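Local coordinates for protein inactive Zymogen C11 Protease (Parabacteroides distasonis, PDB 6MZO) that is an inactive zymogen of a clostripain-like (family C11) cysteine protease, which probably hydrolyses peptide bonds once it has been activated, at residues 280-285 and 289-294; 27-32 and 52-57; 141-146 and 344-349. All blocks are in the same frame, centred on the assembly; numbering follows the deposited sequence.

Interaction 1: 280-285 and 289-294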
loop_
_atom_site.group_PDB
_atom_site.type_symbol
_atom_site.label_atom_id
_atom_site.label_comp_id
_atom_site.label_asym_id
_atom_site.label_seq_id
_atom_site.Cartn_x
_atom_site.Cartn_y
_atom_site.Cartn_z
ATOM N N ASP A 280 -6.251 -15.265 10.794
ATOM C CA ASP A 280 -7.530 -15.804 11.163
ATOM C C ASP A 280 -8.020 -16.802 10.102
ATOM O O ASP A 280 -8.395 -17.879 10.421
ATOM C CB ASP A 280 -8.524 -14.681 11.387
ATOM C CG ASP A 280 -9.757 -15.111 12.164
ATOM O OD1 ASP A 280 -9.749 -16.174 12.729
ATOM O OD2 ASP A 280 -10.696 -14.349 12.176
ATOM N N TYR A 281 -7.973 -16.408 8.848
ATOM C CA TYR A 281 -8.389 -17.286 7.771
ATOM C C TYR A 281 -7.567 -18.563 7.751
ATOM O O TYR A 281 -8.089 -19.634 7.734
ATOM C CB TYR A 281 -8.261 -16.578 6.437
ATOM C CG TYR A 281 -8.658 -17.391 5.238
ATOM C CD1 TYR A 281 -9.817 -18.111 5.233
ATOM C CD2 TYR A 281 -7.878 -17.409 4.119
ATOM C CE1 TYR A 281 -10.183 -18.851 4.132
ATOM C CE2 TYR A 281 -8.234 -18.132 3.014
ATOM C CZ TYR A 281 -9.391 -18.848 3.036
ATOM O OH TYR A 281 -9.750 -19.567 1.956
ATOM N N VAL A 282 -6.264 -18.419 7.730
ATOM C CA VAL A 282 -5.387 -19.588 7.706
ATOM C C VAL A 282 -5.635 -20.509 8.896
ATOM O O VAL A 282 -5.647 -21.758 8.739
ATOM C CB VAL A 282 -3.832 -19.124 7.658
ATOM C CG1 VAL A 282 -2.932 -20.282 8.047
ATOM C CG2 VAL A 282 -3.503 -18.620 6.279
ATOM N N SER A 283 -5.947 -19.940 10.066
ATOM C CA SER A 283 -6.217 -20.779 11.237
ATOM C C SER A 283 -7.455 -21.710 11.056
ATOM O O SER A 283 -7.578 -22.732 11.738
ATOM C CB SER A 283 -6.401 -19.895 12.510
ATOM O OG SER A 283 -7.731 -19.360 12.522
ATOM N N ARG A 284 -8.333 -21.391 10.098
ATOM C CA ARG A 284 -9.510 -22.221 9.791
ATOM C C ARG A 284 -9.224 -23.396 8.882
ATOM O O ARG A 284 -10.030 -24.321 8.776
ATOM C CB ARG A 284 -10.615 -21.414 9.103
ATOM C CG ARG A 284 -11.018 -20.121 9.763
ATOM C CD ARG A 284 -11.243 -20.327 11.194
ATOM N NE ARG A 284 -11.269 -19.065 11.925
ATOM C CZ ARG A 284 -12.265 -18.687 12.726
ATOM N NH1 ARG A 284 -13.336 -19.502 12.904
ATOM N NH2 ARG A 284 -12.195 -17.515 13.343
ATOM N N LEU A 285 -8.087 -23.382 8.233
ATOM C CA LEU A 285 -7.741 -24.384 7.225
ATOM C C LEU A 285 -6.509 -25.191 7.605
ATOM O O LEU A 285 -6.424 -26.383 7.260
ATOM C CB LEU A 285 -7.486 -23.706 5.890
ATOM C CG LEU A 285 -8.746 -23.149 5.198
ATOM C CD1 LEU A 285 -8.326 -22.325 4.006
ATOM C CD2 LEU A 285 -9.655 -24.301 4.713
ATOM N N GLU A 289 0.314 -28.179 12.908
ATOM C CA GLU A 289 1.690 -28.087 12.417
ATOM C C GLU A 289 1.861 -26.996 11.350
ATOM O O GLU A 289 2.757 -26.144 11.423
ATOM C CB GLU A 289 2.115 -29.438 11.851
ATOM C CG GLU A 289 3.579 -29.533 11.491
ATOM C CD GLU A 289 3.989 -30.961 11.125
ATOM O OE1 GLU A 289 4.546 -31.158 10.023
ATOM O OE2 GLU A 289 3.781 -31.888 11.943
ATOM N N GLN A 290 0.984 -27.005 10.338
ATOM C CA GLN A 290 0.995 -25.946 9.328
ATOM C C GLN A 290 0.786 -24.547 9.908
ATOM O O GLN A 290 1.403 -23.575 9.458
ATOM C CB GLN A 290 -0.115 -26.239 8.292
ATOM C CG GLN A 290 0.177 -27.479 7.482
ATOM C CD GLN A 290 -1.034 -28.031 6.749
ATOM O OE1 GLN A 290 -2.184 -27.605 6.965
ATOM N NE2 GLN A 290 -0.782 -29.014 5.889
ATOM N N TYR A 291 -0.111 -24.426 10.889
ATOM C CA TYR A 291 -0.376 -23.132 11.508
ATOM C C TYR A 291 0.855 -22.640 12.256
ATOM O O TYR A 291 1.173 -21.436 12.156
ATOM C CB TYR A 291 -1.576 -23.200 12.442
ATOM C CG TYR A 291 -2.083 -21.862 12.972
ATOM C CD1 TYR A 291 -2.282 -20.756 12.135
ATOM C CD2 TYR A 291 -2.416 -21.730 14.301
ATOM C CE1 TYR A 291 -2.755 -19.532 12.644
ATOM C CE2 TYR A 291 -2.915 -20.537 14.818
ATOM C CZ TYR A 291 -3.094 -19.449 13.989
ATOM O OH TYR A 291 -3.592 -18.295 14.558
ATOM N N ASN A 292 1.576 -23.525 12.949
ATOM C CA ASN A 292 2.762 -23.075 13.683
ATOM C C ASN A 292 3.812 -22.614 12.673
ATOM O O ASN A 292 4.461 -21.584 12.884
ATOM C CB ASN A 292 3.293 -24.181 14.591
ATOM C CG ASN A 292 2.411 -24.384 15.836
ATOM O OD1 ASN A 292 1.614 -23.507 16.214
ATOM N ND2 ASN A 292 2.547 -25.522 16.463
ATOM N N ALA A 293 3.941 -23.346 11.562
ATOM C CA ALA A 293 4.910 -22.952 10.506
ATOM C C ALA A 293 4.536 -21.596 9.895
ATOM O O ALA A 293 5.393 -20.734 9.645
ATOM C CB ALA A 293 4.989 -23.989 9.419
ATOM N N PHE A 294 3.241 -21.438 9.622
ATOM C CA PHE A 294 2.711 -20.160 9.111
ATOM C C PHE A 294 3.034 -19.015 10.059
ATOM O O PHE A 294 3.528 -17.968 9.623
ATOM C CB PHE A 294 1.191 -20.294 8.895
ATOM C CG PHE A 294 0.522 -19.001 8.651
ATOM C CD1 PHE A 294 0.541 -18.423 7.400
ATOM C CD2 PHE A 294 -0.135 -18.340 9.719
ATOM C CE1 PHE A 294 -0.170 -17.166 7.153
ATOM C CE2 PHE A 294 -0.816 -17.128 9.507
ATOM C CZ PHE A 294 -0.807 -16.518 8.252
HETATM O O HOH W 1 -4.625 -28.295 6.132
#
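V282 lays its CG1 methyl over the middle of one face of the F294 ring, 3.8 Å from the ring centroid and only 13° off the ring normal, a well-formed CH-pi contact. Its other methyl is used as well, with V282 CG2 reaching F294 CE1 at 3.7 Å. The two side chains approach from opposite directions, and F294, with CG anti to its backbone N (chi1 168°), reaches across to present its face.

A second CH-pi contact lies beside the first. S283 CB rests over a face of Y291, 4.0 Å from the ring centroid, while V282 CG1 meets the edge of the same ring near its plane. The serine hydroxyl is turned the other way: a chi1 of 80° directs S283 OG back to D280 O, to which it donates a 2.7 Å hydrogen bond, so that carbon faces the tyrosine. Y291 OH is held by D279, and R284 NH2 forms a 2.9 Å salt bridge to D280 OD1 within its own turn of chain.

The pair illustrates how consecutive helices, 278-283 and 288-301, fold back on each other across a short connection. Helix 235-246 closes the apolar core, with L245 against V282 and C242 against F294, and F278 meets F294 edge-to-face. Near the connection a water lies 2.9 Å from L285 O and 2.7 Å from Q290 OE1, which also accepts from T287 N.

Direct attraction between these segments is therefore essentially dispersive, relying on methyl-to-ring fit; the hydrogen bonds stay within a segment or reach D279 and T287, and the water is at most a possible link.

Interaction 2: 27-32 and 52-57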
loop_
_atom_site.group_PDB
_atom_site.type_symbol
_atom_site.label_atom_id
_atom_site.label_comp_id
_atom_site.label_asym_id
_atom_site.label_seq_id
_atom_site.Cartn_x
_atom_site.Cartn_y
_atom_site.Cartn_z
ATOM N N GLY A 27 -8.719 17.977 -2.758
ATOM C CA GLY A 27 -8.474 18.698 -1.516
ATOM C C GLY A 27 -7.478 17.995 -0.624
ATOM O O GLY A 27 -6.646 18.601 0.079
ATOM N N TYR A 28 -7.589 16.678 -0.614
ATOM C CA TYR A 28 -6.676 15.881 0.184
ATOM C C TYR A 28 -5.227 15.913 -0.344
ATOM O O TYR A 28 -4.263 15.788 0.408
ATOM C CB TYR A 28 -7.147 14.445 0.259
ATOM C CG TYR A 28 -8.337 14.323 1.162
ATOM C CD1 TYR A 28 -8.270 14.762 2.478
ATOM C CD2 TYR A 28 -9.526 13.824 0.703
ATOM C CE1 TYR A 28 -9.373 14.690 3.325
ATOM C CE2 TYR A 28 -10.637 13.738 1.547
ATOM C CZ TYR A 28 -10.544 14.172 2.856
ATOM O OH TYR A 28 -11.652 14.091 3.678
ATOM N N VAL A 29 -5.087 16.045 -1.660
ATOM C CA VAL A 29 -3.752 16.145 -2.221
ATOM C C VAL A 29 -3.138 17.432 -1.718
ATOM O O VAL A 29 -1.998 17.445 -1.269
ATOM C CB VAL A 29 -3.743 16.157 -3.781
ATOM C CG1 VAL A 29 -2.331 16.395 -4.284
ATOM C CG2 VAL A 29 -4.247 14.809 -4.331
ATOM N N SER A 30 -3.894 18.512 -1.800
ATOM C CA SER A 30 -3.379 19.794 -1.256
ATOM C C SER A 30 -3.009 19.739 0.226
ATOM O O SER A 30 -1.956 20.297 0.642
ATOM C CB SER A 30 -4.411 20.934 -1.444
ATOM O OG SER A 30 -4.784 21.071 -2.799
ATOM N N GLN A 31 -3.844 19.106 1.050
ATOM C CA GLN A 31 -3.504 18.946 2.482
ATOM C C GLN A 31 -2.243 18.147 2.682
ATOM O O GLN A 31 -1.405 18.500 3.517
ATOM C CB GLN A 31 -4.642 18.238 3.231
ATOM C CG GLN A 31 -4.426 18.068 4.706
ATOM C CD GLN A 31 -5.658 17.442 5.386
ATOM O OE1 GLN A 31 -6.779 17.504 4.860
ATOM N NE2 GLN A 31 -5.446 16.830 6.548
ATOM N N ASN A 32 -2.085 17.072 1.899
ATOM C CA ASN A 32 -0.853 16.280 2.007
ATOM C C ASN A 32 0.354 17.047 1.545
ATOM O O ASN A 32 1.434 16.883 2.129
ATOM C CB ASN A 32 -0.973 14.988 1.206
ATOM C CG ASN A 32 -1.757 13.971 1.974
ATOM O OD1 ASN A 32 -1.555 13.821 3.186
ATOM N ND2 ASN A 32 -2.710 13.347 1.324
ATOM N N ILE A 52 7.732 15.288 -6.593
ATOM C CA ILE A 52 6.260 15.090 -6.436
ATOM C C ILE A 52 5.603 15.156 -7.784
ATOM O O ILE A 52 5.952 16.041 -8.612
ATOM C CB ILE A 52 5.620 16.215 -5.596
ATOM C CG1 ILE A 52 6.464 16.568 -4.383
ATOM C CG2 ILE A 52 4.179 15.887 -5.186
ATOM C CD1 ILE A 52 6.529 15.470 -3.284
ATOM N N TYR A 53 4.630 14.282 -8.013
ATOM C CA TYR A 53 3.800 14.354 -9.223
ATOM C C TYR A 53 2.401 14.548 -8.740
ATOM O O TYR A 53 1.929 13.783 -7.819
ATOM C CB TYR A 53 3.892 13.078 -10.046
ATOM C CG TYR A 53 2.922 13.027 -11.201
ATOM C CD1 TYR A 53 3.277 13.538 -12.454
ATOM C CD2 TYR A 53 1.663 12.412 -11.055
ATOM C CE1 TYR A 53 2.383 13.487 -13.526
ATOM C CE2 TYR A 53 0.761 12.393 -12.107
ATOM C CZ TYR A 53 1.142 12.911 -13.330
ATOM O OH TYR A 53 0.241 12.802 -14.363
ATOM N N THR A 54 1.728 15.545 -9.286
ATOM C CA THR A 54 0.312 15.693 -8.991
ATOM C C THR A 54 -0.503 15.817 -10.250
ATOM O O THR A 54 -0.004 16.273 -11.311
ATOM C CB THR A 54 0.010 16.934 -8.128
ATOM O OG1 THR A 54 0.351 18.118 -8.873
ATOM C CG2 THR A 54 0.778 16.936 -6.791
ATOM N N ASP A 55 -1.796 15.480 -10.128
ATOM C CA ASP A 55 -2.772 15.661 -11.227
ATOM C C ASP A 55 -4.092 16.153 -10.638
ATOM O O ASP A 55 -5.109 15.474 -10.669
ATOM C CB ASP A 55 -2.941 14.347 -11.989
ATOM C CG ASP A 55 -3.977 14.430 -13.115
ATOM O OD1 ASP A 55 -4.122 15.480 -13.776
ATOM O OD2 ASP A 55 -4.631 13.407 -13.332
ATOM N N LYS A 56 -4.105 17.358 -10.113
ATOM C CA LYS A 56 -5.287 17.807 -9.416
ATOM C C LYS A 56 -6.355 18.253 -10.395
ATOM O O LYS A 56 -6.071 18.703 -11.518
ATOM C CB LYS A 56 -4.953 18.960 -8.481
ATOM C CG LYS A 56 -4.031 18.540 -7.318
ATOM C CD LYS A 56 -4.082 19.539 -6.184
ATOM C CE LYS A 56 -3.052 20.643 -6.356
ATOM N NZ LYS A 56 -3.029 21.579 -5.186
ATOM N N GLN A 57 -7.590 18.158 -9.943
ATOM C CA GLN A 57 -8.669 18.667 -10.761
ATOM C C GLN A 57 -8.516 20.188 -10.907
ATOM O O GLN A 57 -8.107 20.881 -9.965
ATOM C CB GLN A 57 -9.995 18.286 -10.168
ATOM C CG GLN A 57 -10.291 18.881 -8.827
ATOM C CD GLN A 57 -11.746 18.644 -8.464
ATOM O OE1 GLN A 57 -12.509 18.134 -9.280
ATOM N NE2 GLN A 57 -12.134 19.002 -7.241
#
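V29, on the first turns of helix 26-43, points its CG1 methyl at the C-terminal part of strand 49-54, and the contact is a compact example of helix-to-strand packing within a beta-alpha-beta unit. Helix 26-43 is the connection between the neighbouring parallel strands 14-19 and 49-54 of the large mixed sheet, and here its beginning is matched to the C-terminal part of the second strand.

The inner part is apolar and buried. V29 CG1, anti to its backbone N (chi1 175°), comes within 4.0 Å of T54 CG2, the two side chains approaching at a slant. F19 of strand 14-19 and W114 of strand 109-115 also touch V29, while T54 touches Q62 and F64 of strand 62-69, so the methyl contact adjoins the side chains of three further strands.

Outward, the contact becomes partly exposed and polar, at S30 and at K56 in the loop that follows the strand. The CA atoms of V29 and K56 are 7.5 Å apart, a gap spanned by side chains. The aliphatic part of the lysine covers the valine, with K56 CD 4.1 Å from V29 CG1. A bend at chi3 (-89°) then takes the ammonium group past the valine to the next helix residue, S30. E59 offers the same ammonium group a long, weak ion pair. Across the contact itself, K56 NZ donates a hydrogen bond to S30 OG at 3.0 Å.

Interaction 3: 141-146 and 344-349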
loop_
_atom_site.group_PDB
_atom_site.type_symbol
_atom_site.label_atom_id
_atom_site.label_comp_id
_atom_site.label_asym_id
_atom_site.label_seq_id
_atom_site.Cartn_x
_atom_site.Cartn_y
_atom_site.Cartn_z
ATOM N N MET A 141 -4.466 0.985 -9.492
ATOM C CA MET A 141 -3.741 0.154 -8.540
ATOM C C MET A 141 -4.132 -1.312 -8.633
ATOM O O MET A 141 -3.819 -2.091 -7.730
ATOM C CB MET A 141 -3.916 0.682 -7.113
ATOM C CG MET A 141 -2.922 1.799 -6.846
ATOM S SD MET A 141 -2.504 1.780 -5.144
ATOM C CE MET A 141 -1.631 3.333 -5.035
ATOM N N GLU A 142 -4.768 -1.662 -9.749
ATOM C CA GLU A 142 -4.921 -3.053 -10.192
ATOM C C GLU A 142 -3.594 -3.790 -10.097
ATOM O O GLU A 142 -2.604 -3.433 -10.743
ATOM C CB GLU A 142 -5.445 -3.120 -11.633
ATOM N N ILE A 143 -3.598 -4.832 -9.294
ATOM C CA ILE A 143 -2.358 -5.418 -8.843
ATOM C C ILE A 143 -1.489 -5.985 -10.011
ATOM O O ILE A 143 -0.304 -5.634 -10.127
ATOM C CB ILE A 143 -2.714 -6.448 -7.741
ATOM C CG1 ILE A 143 -1.532 -7.342 -7.407
ATOM C CG2 ILE A 143 -4.002 -7.221 -8.121
ATOM C CD1 ILE A 143 -1.807 -8.272 -6.163
ATOM N N ASN A 144 -2.072 -6.748 -10.964
ATOM C CA ASN A 144 -1.169 -7.318 -11.980
ATOM C C ASN A 144 -0.485 -6.273 -12.891
ATOM O O ASN A 144 0.706 -6.423 -13.190
ATOM C CB ASN A 144 -1.870 -8.335 -12.848
ATOM C CG ASN A 144 -2.171 -9.645 -12.125
ATOM O OD1 ASN A 144 -1.992 -9.767 -10.940
ATOM N ND2 ASN A 144 -2.702 -10.613 -12.857
ATOM N N ASP A 145 -1.220 -5.242 -13.331
ATOM C CA ASP A 145 -0.627 -4.260 -14.247
ATOM C C ASP A 145 0.388 -3.427 -13.499
ATOM O O ASP A 145 1.489 -3.161 -14.021
ATOM C CB ASP A 145 -1.677 -3.345 -14.851
ATOM C CG ASP A 145 -2.529 -4.055 -15.859
ATOM O OD1 ASP A 145 -2.066 -5.102 -16.379
ATOM O OD2 ASP A 145 -3.656 -3.574 -16.118
ATOM N N LEU A 146 0.047 -3.041 -12.271
ATOM C CA LEU A 146 0.981 -2.220 -11.503
ATOM C C LEU A 146 2.299 -2.962 -11.172
ATOM O O LEU A 146 3.389 -2.386 -11.276
ATOM C CB LEU A 146 0.325 -1.688 -10.220
ATOM C CG LEU A 146 1.126 -0.676 -9.372
ATOM C CD1 LEU A 146 1.511 0.557 -10.175
ATOM C CD2 LEU A 146 0.349 -0.287 -8.155
ATOM N N ASN A 344 -14.059 -14.825 -7.388
ATOM C CA ASN A 344 -13.223 -16.019 -7.300
ATOM C C ASN A 344 -12.472 -16.269 -8.625
ATOM O O ASN A 344 -11.314 -16.674 -8.590
ATOM C CB ASN A 344 -14.067 -17.272 -7.030
ATOM C CG ASN A 344 -14.747 -17.274 -5.651
ATOM O OD1 ASN A 344 -14.365 -16.556 -4.712
ATOM N ND2 ASN A 344 -15.800 -18.074 -5.571
ATOM N N GLU A 345 -13.143 -16.072 -9.763
ATOM C CA GLU A 345 -12.512 -16.323 -11.050
ATOM C C GLU A 345 -11.446 -15.214 -11.358
ATOM O O GLU A 345 -10.351 -15.526 -11.820
ATOM C CB GLU A 345 -13.570 -16.449 -12.157
ATOM C CG GLU A 345 -13.968 -15.167 -12.830
ATOM C CD GLU A 345 -15.067 -15.368 -13.879
ATOM O OE1 GLU A 345 -15.979 -16.216 -13.672
ATOM O OE2 GLU A 345 -14.982 -14.678 -14.923
ATOM N N TRP A 346 -11.745 -13.958 -11.041
ATOM C CA TRP A 346 -10.761 -12.880 -11.141
ATOM C C TRP A 346 -9.495 -13.190 -10.340
ATOM O O TRP A 346 -8.378 -12.974 -10.802
ATOM C CB TRP A 346 -11.384 -11.563 -10.640
ATOM C CG TRP A 346 -10.443 -10.455 -10.534
ATOM C CD1 TRP A 346 -10.055 -9.604 -11.541
ATOM C CD2 TRP A 346 -9.765 -10.043 -9.375
ATOM N NE1 TRP A 346 -9.146 -8.698 -11.065
ATOM C CE2 TRP A 346 -8.957 -8.938 -9.731
ATOM C CE3 TRP A 346 -9.750 -10.496 -8.047
ATOM C CZ2 TRP A 346 -8.142 -8.281 -8.804
ATOM C CZ3 TRP A 346 -8.911 -9.829 -7.124
ATOM C CH2 TRP A 346 -8.131 -8.743 -7.527
ATOM N N TYR A 347 -9.690 -13.712 -9.146
ATOM C CA TYR A 347 -8.593 -13.996 -8.265
ATOM C C TYR A 347 -7.590 -14.948 -8.864
ATOM O O TYR A 347 -6.424 -14.905 -8.501
ATOM C CB TYR A 347 -9.133 -14.585 -6.971
ATOM C CG TYR A 347 -8.173 -14.582 -5.817
ATOM C CD1 TYR A 347 -7.707 -13.382 -5.222
ATOM C CD2 TYR A 347 -7.754 -15.792 -5.309
ATOM C CE1 TYR A 347 -6.870 -13.424 -4.089
ATOM C CE2 TYR A 347 -6.912 -15.863 -4.208
ATOM C CZ TYR A 347 -6.462 -14.675 -3.621
ATOM O OH TYR A 347 -5.659 -14.806 -2.544
ATOM N N LYS A 348 -8.059 -15.818 -9.771
ATOM C CA LYS A 348 -7.212 -16.877 -10.335
ATOM C C LYS A 348 -6.073 -16.356 -11.216
ATOM O O LYS A 348 -5.104 -17.077 -11.472
ATOM C CB LYS A 348 -8.071 -17.890 -11.092
ATOM C CG LYS A 348 -8.971 -18.683 -10.097
ATOM C CD LYS A 348 -9.869 -19.707 -10.815
ATOM C CE LYS A 348 -10.584 -20.553 -9.784
ATOM N NZ LYS A 348 -11.723 -21.324 -10.371
ATOM N N ASP A 349 -6.127 -15.084 -11.578
ATOM C CA ASP A 349 -5.042 -14.546 -12.365
ATOM C C ASP A 349 -3.955 -13.947 -11.496
ATOM O O ASP A 349 -2.943 -13.513 -12.043
ATOM C CB ASP A 349 -5.549 -13.491 -13.316
ATOM C CG ASP A 349 -6.420 -14.078 -14.419
ATOM O OD1 ASP A 349 -6.071 -15.167 -14.922
ATOM O OD2 ASP A 349 -7.448 -13.451 -14.736
#
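With CG anti to its carbonyl carbon (chi1 -72°), N144 extends its amide from the first turn of helix 143-150 toward the end of segment 344-349; W346, whose CG is instead anti to the backbone N (chi1 173°), swings its indole back toward I143. These two side chains reach across in opposite senses and carry the contact between them.

The polar half is a single hydrogen bond, N144 ND2 to D349 O, 3.0 Å long with an N-H...O angle of 158°. The acceptor lies close to the plane of the asparagine amide, but the donor stands well above the carbonyl plane of D349, away from the usual lone-pair directions. D349 takes part through its backbone oxygen, its carboxylate leading away, although D349 CB lies 4.1 Å from N144 ND2.

Topologically, the bond ties a helix of the alpha/beta fold, lying in sequence between strands 109-115 and 155-162 of the large sheet, to the C-terminal helical region. E142 occupies the N-cap position of helix 143-150, and its carbonyl oxygen accepts from L146 N at 3.1 Å.

The apolar half is lighter: I143 CG2 approaches W346 CZ2, on the six-membered ring of the indole, at 4.3 Å. I143 also packs against V170 and A173 of helix 168-173. P122 touches W346, and L350, just beyond D349, packs against both I143 and N144.

Along the chain, interaction 2 comes first, within the opening beta-alpha-beta unit; the segments of interaction 3 are then separated by almost two hundred residues, and interaction 1 forms within that span between successive helices. Interactions 1 and 2 lie on opposite sides of the chain's centre, their own centres 42 Å apart. Interaction 3 lies 24 Å from interaction 1 and 27 Å from interaction 2, centre to centre, and none touches another. Strand 109-115 of the large mixed sheet is a shared neighbour, receiving V29 of interaction 2 and M141 of segment 141-146. Two contacts are thus local in sequence, whereas 141-146 with 344-349 joins the sheet-associated core to the C-terminal helices of the protease.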